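Local coordinates for protein carbamate kinase (Mycoplasma penetrans, PDB 4AXS) that probably catalyses reversible phosphoryl transfer between carbamoyl phosphate and ADP, the ATP-yielding step of the arginine deiminase pathway, at residues N278-I281 with N282-Q285; G289-L292 with P293-A297; M111-A114 with I115-L119. One frame throughout, in Å; residues are numbered along the deposited sequence.

Contact 1 (N278-I281 with N282-Q285)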
loop_
_atom_site.group_PDB
_atom_site.type_symbol
_atom_site.label_atom_id
_atom_site.label_comp_id
_atom_site.label_asym_id
_atom_site.label_seq_id
_atom_site.Cartn_x
_atom_site.Cartn_y
_atom_site.Cartn_z
ATOM N N ASN A 278 -19.045 23.452 20.611
ATOM C CA ASN A 278 -20.452 23.163 20.333
ATOM C C ASN A 278 -21.319 24.397 20.042
ATOM O O ASN A 278 -22.130 24.391 19.113
ATOM C CB ASN A 278 -21.048 22.258 21.423
ATOM C CG ASN A 278 -20.617 20.798 21.249
ATOM O OD1 ASN A 278 -20.121 20.161 22.181
ATOM N ND2 ASN A 278 -20.776 20.276 20.031
ATOM N N ASN A 279 -21.126 25.459 20.816
ATOM C CA ASN A 279 -21.788 26.726 20.529
ATOM C C ASN A 279 -21.280 27.340 19.231
ATOM O O ASN A 279 -22.069 27.699 18.348
ATOM C CB ASN A 279 -21.609 27.700 21.690
ATOM C CG ASN A 279 -22.206 27.172 22.971
ATOM O OD1 ASN A 279 -23.308 26.621 22.963
ATOM N ND2 ASN A 279 -21.482 27.324 24.083
ATOM N N PHE A 280 -19.961 27.454 19.112
ATOM C CA PHE A 280 -19.375 27.974 17.884
ATOM C C PHE A 280 -19.963 27.261 16.666
ATOM O O PHE A 280 -20.253 27.884 15.639
ATOM C CB PHE A 280 -17.853 27.819 17.905
ATOM C CG PHE A 280 -17.155 28.776 18.827
ATOM C CD1 PHE A 280 -17.628 30.084 18.986
ATOM C CD2 PHE A 280 -16.011 28.387 19.515
ATOM C CE1 PHE A 280 -16.976 30.994 19.840
ATOM C CE2 PHE A 280 -15.352 29.286 20.364
ATOM C CZ PHE A 280 -15.841 30.595 20.528
ATOM N N ILE A 281 -20.143 25.950 16.796
ATOM C CA ILE A 281 -20.699 25.126 15.729
ATOM C C ILE A 281 -22.179 25.436 15.504
ATOM O O ILE A 281 -22.662 25.446 14.369
ATOM C CB ILE A 281 -20.528 23.625 16.058
ATOM C CG1 ILE A 281 -19.048 23.239 16.025
ATOM C CG2 ILE A 281 -21.351 22.760 15.107
ATOM C CD1 ILE A 281 -18.768 21.874 16.588
ATOM N N ASN A 282 -22.900 25.678 16.594
ATOM C CA ASN A 282 -24.296 26.105 16.507
ATOM C C ASN A 282 -24.459 27.344 15.637
ATOM O O ASN A 282 -25.428 27.467 14.875
ATOM C CB ASN A 282 -24.871 26.391 17.898
ATOM C CG ASN A 282 -25.139 25.126 18.691
ATOM O OD1 ASN A 282 -24.859 24.011 18.226
ATOM N ND2 ASN A 282 -25.690 25.291 19.902
ATOM N N GLN A 283 -23.510 28.265 15.754
ATOM C CA GLN A 283 -23.621 29.522 15.028
ATOM C C GLN A 283 -22.807 29.501 13.762
ATOM O O GLN A 283 -22.452 30.556 13.240
ATOM C CB GLN A 283 -23.226 30.714 15.897
ATOM C CG GLN A 283 -21.767 30.735 16.314
ATOM C CD GLN A 283 -21.583 31.432 17.650
ATOM O OE1 GLN A 283 -22.523 31.537 18.427
ATOM N NE2 GLN A 283 -20.377 31.903 17.921
ATOM N N ASP A 284 -22.523 28.294 13.274
ATOM C CA ASP A 284 -21.890 28.115 11.980
ATOM C C ASP A 284 -20.567 28.857 11.870
ATOM O O ASP A 284 -20.256 29.453 10.839
ATOM C CB ASP A 284 -22.837 28.564 10.869
ATOM C CG ASP A 284 -23.887 27.522 10.548
ATOM O OD1 ASP A 284 -23.558 26.531 9.844
ATOM O OD2 ASP A 284 -25.041 27.699 10.995
ATOM N N GLN A 285 -19.786 28.813 12.940
ATOM C CA GLN A 285 -18.484 29.449 12.926
ATOM C C GLN A 285 -17.552 28.871 11.861
ATOM O O GLN A 285 -16.622 29.551 11.432
ATOM C CB GLN A 285 -17.823 29.362 14.298
ATOM C CG GLN A 285 -18.362 30.376 15.300
ATOM C CD GLN A 285 -18.267 31.819 14.808
ATOM O OE1 GLN A 285 -17.530 32.125 13.871
ATOM N NE2 GLN A 285 -19.014 32.713 15.451
#

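Contact 2 (G289-L292 with P293-A297)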
loop_
_atom_site.group_PDB
_atom_site.type_symbol
_atom_site.label_atom_id
_atom_site.label_comp_id
_atom_site.label_asym_id
_atom_site.label_seq_id
_atom_site.Cartn_x
_atom_site.Cartn_y
_atom_site.Cartn_z
ATOM N N GLY A 289 -16.827 21.328 5.892
ATOM C CA GLY A 289 -15.828 20.690 5.057
ATOM C C GLY A 289 -14.400 21.048 5.448
ATOM O O GLY A 289 -13.636 20.191 5.909
ATOM N N SER A 290 -14.035 22.313 5.265
ATOM C CA SER A 290 -12.677 22.758 5.548
ATOM C C SER A 290 -12.327 22.577 7.016
ATOM O O SER A 290 -11.449 21.791 7.361
ATOM C CB SER A 290 -12.487 24.225 5.139
ATOM O OG SER A 290 -11.165 24.675 5.417
ATOM N N MET A 291 -13.013 23.304 7.884
ATOM C CA MET A 291 -12.655 23.311 9.297
ATOM C C MET A 291 -13.584 22.446 10.160
ATOM O O MET A 291 -13.142 21.810 11.120
ATOM C CB MET A 291 -12.625 24.744 9.819
ATOM C CG MET A 291 -12.030 24.872 11.204
ATOM S SD MET A 291 -10.261 24.520 11.223
ATOM C CE MET A 291 -9.657 25.740 10.051
ATOM N N LEU A 292 -14.865 22.420 9.809
ATOM C CA LEU A 292 -15.866 21.742 10.627
ATOM C C LEU A 292 -15.474 20.309 10.964
ATOM O O LEU A 292 -15.389 19.960 12.140
ATOM C CB LEU A 292 -17.247 21.800 9.957
ATOM C CG LEU A 292 -18.466 21.540 10.849
ATOM C CD1 LEU A 292 -18.380 22.341 12.165
ATOM C CD2 LEU A 292 -19.762 21.851 10.101
ATOM N N PRO A 293 -15.226 19.478 9.932
ATOM C CA PRO A 293 -14.848 18.073 10.124
ATOM C C PRO A 293 -13.598 17.918 10.975
ATOM O O PRO A 293 -13.536 16.970 11.761
ATOM C CB PRO A 293 -14.561 17.590 8.695
ATOM C CG PRO A 293 -15.382 18.461 7.834
ATOM C CD PRO A 293 -15.336 19.812 8.499
ATOM N N LYS A 294 -12.631 18.823 10.825
ATOM C CA LYS A 294 -11.393 18.760 11.600
ATOM C C LYS A 294 -11.677 19.064 13.060
ATOM O O LYS A 294 -11.157 18.411 13.969
ATOM C CB LYS A 294 -10.358 19.746 11.070
ATOM C CG LYS A 294 -10.235 19.799 9.564
ATOM C CD LYS A 294 -9.240 20.867 9.138
ATOM C CE LYS A 294 -8.326 20.341 8.042
ATOM N NZ LYS A 294 -9.113 19.759 6.910
ATOM N N ILE A 295 -12.510 20.070 13.276
ATOM C CA ILE A 295 -12.944 20.438 14.603
ATOM C C ILE A 295 -13.665 19.269 15.251
ATOM O O ILE A 295 -13.292 18.812 16.336
ATOM C CB ILE A 295 -13.905 21.637 14.536
ATOM C CG1 ILE A 295 -13.153 22.889 14.074
ATOM C CG2 ILE A 295 -14.601 21.855 15.884
ATOM C CD1 ILE A 295 -11.924 23.196 14.891
ATOM N N LYS A 296 -14.701 18.793 14.576
ATOM C CA LYS A 296 -15.511 17.709 15.097
ATOM C C LYS A 296 -14.661 16.477 15.417
ATOM O O LYS A 296 -14.741 15.918 16.515
ATOM C CB LYS A 296 -16.611 17.362 14.102
ATOM C CG LYS A 296 -17.707 18.412 13.997
ATOM C CD LYS A 296 -18.608 18.159 12.787
ATOM C CE LYS A 296 -20.076 18.447 13.091
ATOM N NZ LYS A 296 -20.940 18.255 11.883
ATOM N N ALA A 297 -13.834 16.069 14.461
ATOM C CA ALA A 297 -12.893 14.972 14.686
ATOM C C ALA A 297 -11.952 15.234 15.866
ATOM O O ALA A 297 -11.594 14.315 16.591
ATOM C CB ALA A 297 -12.090 14.674 13.412
#

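Contact 3 (M111-A114 with I115-L119)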
loop_
_atom_site.group_PDB
_atom_site.type_symbol
_atom_site.label_atom_id
_atom_site.label_comp_id
_atom_site.label_asym_id
_atom_site.label_seq_id
_atom_site.Cartn_x
_atom_site.Cartn_y
_atom_site.Cartn_z
ATOM N N MET A 111 5.964 8.951 1.122
ATOM C CA MET A 111 6.159 9.083 2.554
ATOM C C MET A 111 7.183 8.088 3.116
ATOM O O MET A 111 8.051 8.478 3.900
ATOM C CB MET A 111 4.813 9.007 3.296
ATOM C CG MET A 111 3.847 10.131 2.869
ATOM S SD MET A 111 2.316 10.252 3.819
ATOM C CE MET A 111 2.966 10.826 5.382
ATOM N N LEU A 112 7.101 6.821 2.696
ATOM C CA LEU A 112 7.989 5.779 3.210
ATOM C C LEU A 112 9.460 6.094 2.974
ATOM O O LEU A 112 10.291 5.908 3.859
ATOM C CB LEU A 112 7.660 4.436 2.585
ATOM C CG LEU A 112 7.976 3.228 3.459
ATOM C CD1 LEU A 112 7.330 3.406 4.830
ATOM C CD2 LEU A 112 7.476 1.962 2.772
ATOM N N THR A 113 9.794 6.564 1.779
ATOM C CA THR A 113 11.164 6.993 1.539
ATOM C C THR A 113 11.508 8.148 2.478
ATOM O O THR A 113 12.411 8.046 3.317
ATOM C CB THR A 113 11.379 7.489 0.101
ATOM O OG1 THR A 113 11.141 6.428 -0.827
ATOM C CG2 THR A 113 12.797 7.975 -0.077
ATOM N N ALA A 114 10.756 9.240 2.335
ATOM C CA ALA A 114 11.095 10.507 2.963
ATOM C C ALA A 114 11.275 10.404 4.471
ATOM O O ALA A 114 12.237 10.943 5.033
ATOM C CB ALA A 114 10.061 11.547 2.618
ATOM N N ILE A 115 10.365 9.707 5.134
ATOM C CA ILE A 115 10.419 9.679 6.588
ATOM C C ILE A 115 11.510 8.722 7.050
ATOM O O ILE A 115 12.156 8.945 8.076
ATOM C CB ILE A 115 9.064 9.320 7.215
ATOM C CG1 ILE A 115 9.213 9.142 8.720
ATOM C CG2 ILE A 115 8.529 8.031 6.608
ATOM C CD1 ILE A 115 7.999 8.547 9.365
ATOM N N SER A 116 11.705 7.650 6.291
ATOM C CA SER A 116 12.850 6.775 6.498
ATOM C C SER A 116 14.106 7.626 6.324
ATOM O O SER A 116 14.988 7.642 7.186
ATOM C CB SER A 116 12.841 5.624 5.480
ATOM O OG SER A 116 12.057 4.521 5.920
ATOM N N ASN A 117 14.170 8.346 5.209
ATOM C CA ASN A 117 15.323 9.174 4.903
ATOM C C ASN A 117 15.650 10.163 6.022
ATOM O O ASN A 117 16.791 10.219 6.487
ATOM C CB ASN A 117 15.116 9.908 3.584
ATOM C CG ASN A 117 15.608 9.115 2.398
ATOM O OD1 ASN A 117 16.117 8.002 2.554
ATOM N ND2 ASN A 117 15.470 9.682 1.200
ATOM N N GLU A 118 14.649 10.931 6.457
ATOM C CA GLU A 118 14.854 11.917 7.516
ATOM C C GLU A 118 15.343 11.283 8.816
ATOM O O GLU A 118 16.249 11.805 9.457
ATOM C CB GLU A 118 13.579 12.725 7.781
ATOM C CG GLU A 118 13.128 13.586 6.619
ATOM C CD GLU A 118 14.212 14.527 6.139
ATOM O OE1 GLU A 118 15.035 14.943 6.980
ATOM O OE2 GLU A 118 14.245 14.845 4.926
ATOM N N LEU A 119 14.740 10.166 9.210
ATOM C CA LEU A 119 15.170 9.469 10.422
ATOM C C LEU A 119 16.648 9.078 10.355
ATOM O O LEU A 119 17.325 9.027 11.382
ATOM C CB LEU A 119 14.308 8.229 10.693
ATOM C CG LEU A 119 12.867 8.498 11.135
ATOM C CD1 LEU A 119 12.034 7.227 11.172
ATOM C CD2 LEU A 119 12.833 9.204 12.492
#

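Contact 1 (N278-I281 with N282-Q285)
A Schellman motif closes helix 274-282 here, with Phe280 and Ile281 giving their carbonyls to the residues that turn out of the helix. Gln285 N reaches back to Phe280 O at 2.9 Å with an N-H...O angle of 159°, and Asp284 N bonds to Ile281 O at 3.1 Å, approaching from above the carbonyl plane. Asp284 takes the positive phi of the C-prime position (56°), which is what swings the chain round so that both bonds can form. Just before these, the i to i+4 pattern still holds: Asn282 N donates to Asn278 O, and Gln283 N to Asn279 O at 3.0 Å, with a second, weak bond to Phe280 O. The side chains follow the turn. With CG beside its own backbone N (chi1 -78°), Gln285 brings CG to 3.7 Å from Phe280 CB; the bend at chi2 then turns the amide, whose plane is almost perpendicular to the ring. Gln283 instead runs beside Phe280 in the same direction, and its CG lies 3.3 Å from Phe280 O. Outside the motif, Gln285 OE1 accepts a hydrogen bond from Asp260 N, while Phe280 also packs on Val259, Leu269 and Phe286. Phe280 O therefore serves two backbone donors, one strongly and one weakly, and the carbonyls of Phe280 and Ile281 are met by the turn itself, while the CG methylenes of both glutamines come close to Phe280 O.

Contact 2 (G289-L292 with P293-A297)
Lys294 curls back on Ser290, and NZ donates to Ser290 O at 3.1 Å, lying in the carbonyl plane. The bends at chi3 and chi4 (52°) bring NZ back to the carbonyl, and CD, nearer the start of the chain, lies 3.0 Å from Ser290 O, so that the carbonyl is wrapped by methylenes as well as by the ammonium group. On another side of the turn Met291 CG meets Ile295 CG1 at 3.7 Å, the two side chains crossing at a slant, and Leu292 CG rests on Lys296 CD at 3.9 Å. Pro293 turns its CG to Gly289 O, 3.1 Å away. Behind these contacts stand two nearly straight backbone bonds, Ile295 N to Met291 O and Lys296 N to Leu292 O, both 2.8 Å. Further out, Ile295 packs on Leu277 and Ile312, Leu292 on Ile281 and Phe286. Lys294 NZ also has long, weak ion pairs with Asp233 and with a bound sulfate, probably from the crystallisation liquor. Gly289 to Met291 lead into the helix, and the contact forms the start of helix 292-302 in the amino acid kinase fold, where a proline is well accommodated because so early a residue needs no N-H for the helical bonding.

Contact 3 (M111-A114 with I115-L119)
Backbone hydrogen bonds of the ordinary i to i+4 kind tie Thr113 to Asn117 and Ala114 to Glu118 along helix 96-121. Asn117 N lies 2.6 Å from Thr113 O, almost in line with the carbonyl, and Glu118 N reaches Ala114 O at 2.8 Å. The Leu112 carbonyl is held more loosely, by two weak bonds: one from Ser116 N at 3.3 Å and one from Ser116 OG at 3.0 Å. With OG beside its own backbone N (chi1 -86°), the serine hydroxyl folds back onto the preceding turn.

Side-chain packing is concentrated on Thr113 and Asn117, which lie side by side and point the same way. The methyl CG2 of Thr113 approaches Asn117 ND2 at 3.4 Å, while Thr113 OG1 and Asn117 OD1 look to the second subunit: OG1 is hydrogen-bonded to Gln134 NE2 of the second subunit, and OD1 accepts from Tyr223 N of the second subunit. On the next residue, Glu118 CG passes 3.2 Å from Ala114 O.

The helix is shared among its neighbours. Ile115 is set against Val205 of strand 205-207, Val128 of strand 128-130 and Ile54 of helix 48-59, Met111 against Val66 of strand 64-68 and Ile207 of strand 205-207, and Glu118 against Ala51, Ala52 and Ala55 of helix 48-59, while Leu112, Thr113, Ser116 and Asn117 front the second subunit.

In the fold
Contacts 1 and 2 are neighbours, one at the end of helix 274-282 and the other at the start of helix 292-302, the next helix in the chain. Their centres are about 12 Å apart, and they touch directly, Ile281 CG1 packing on Leu292 CD1 at 4.0 Å. Contact 3 lies on the opposite side of the chain's centre, with its centre about 39 Å from that of contact 1 and about 28 Å from that of contact 2; even the nearest atoms of contacts 2 and 3 remain about 15 Å apart. The sulfate lies about 4 Å from the side chain of Lys294 in contact 2, whereas contact 3 faces the second subunit.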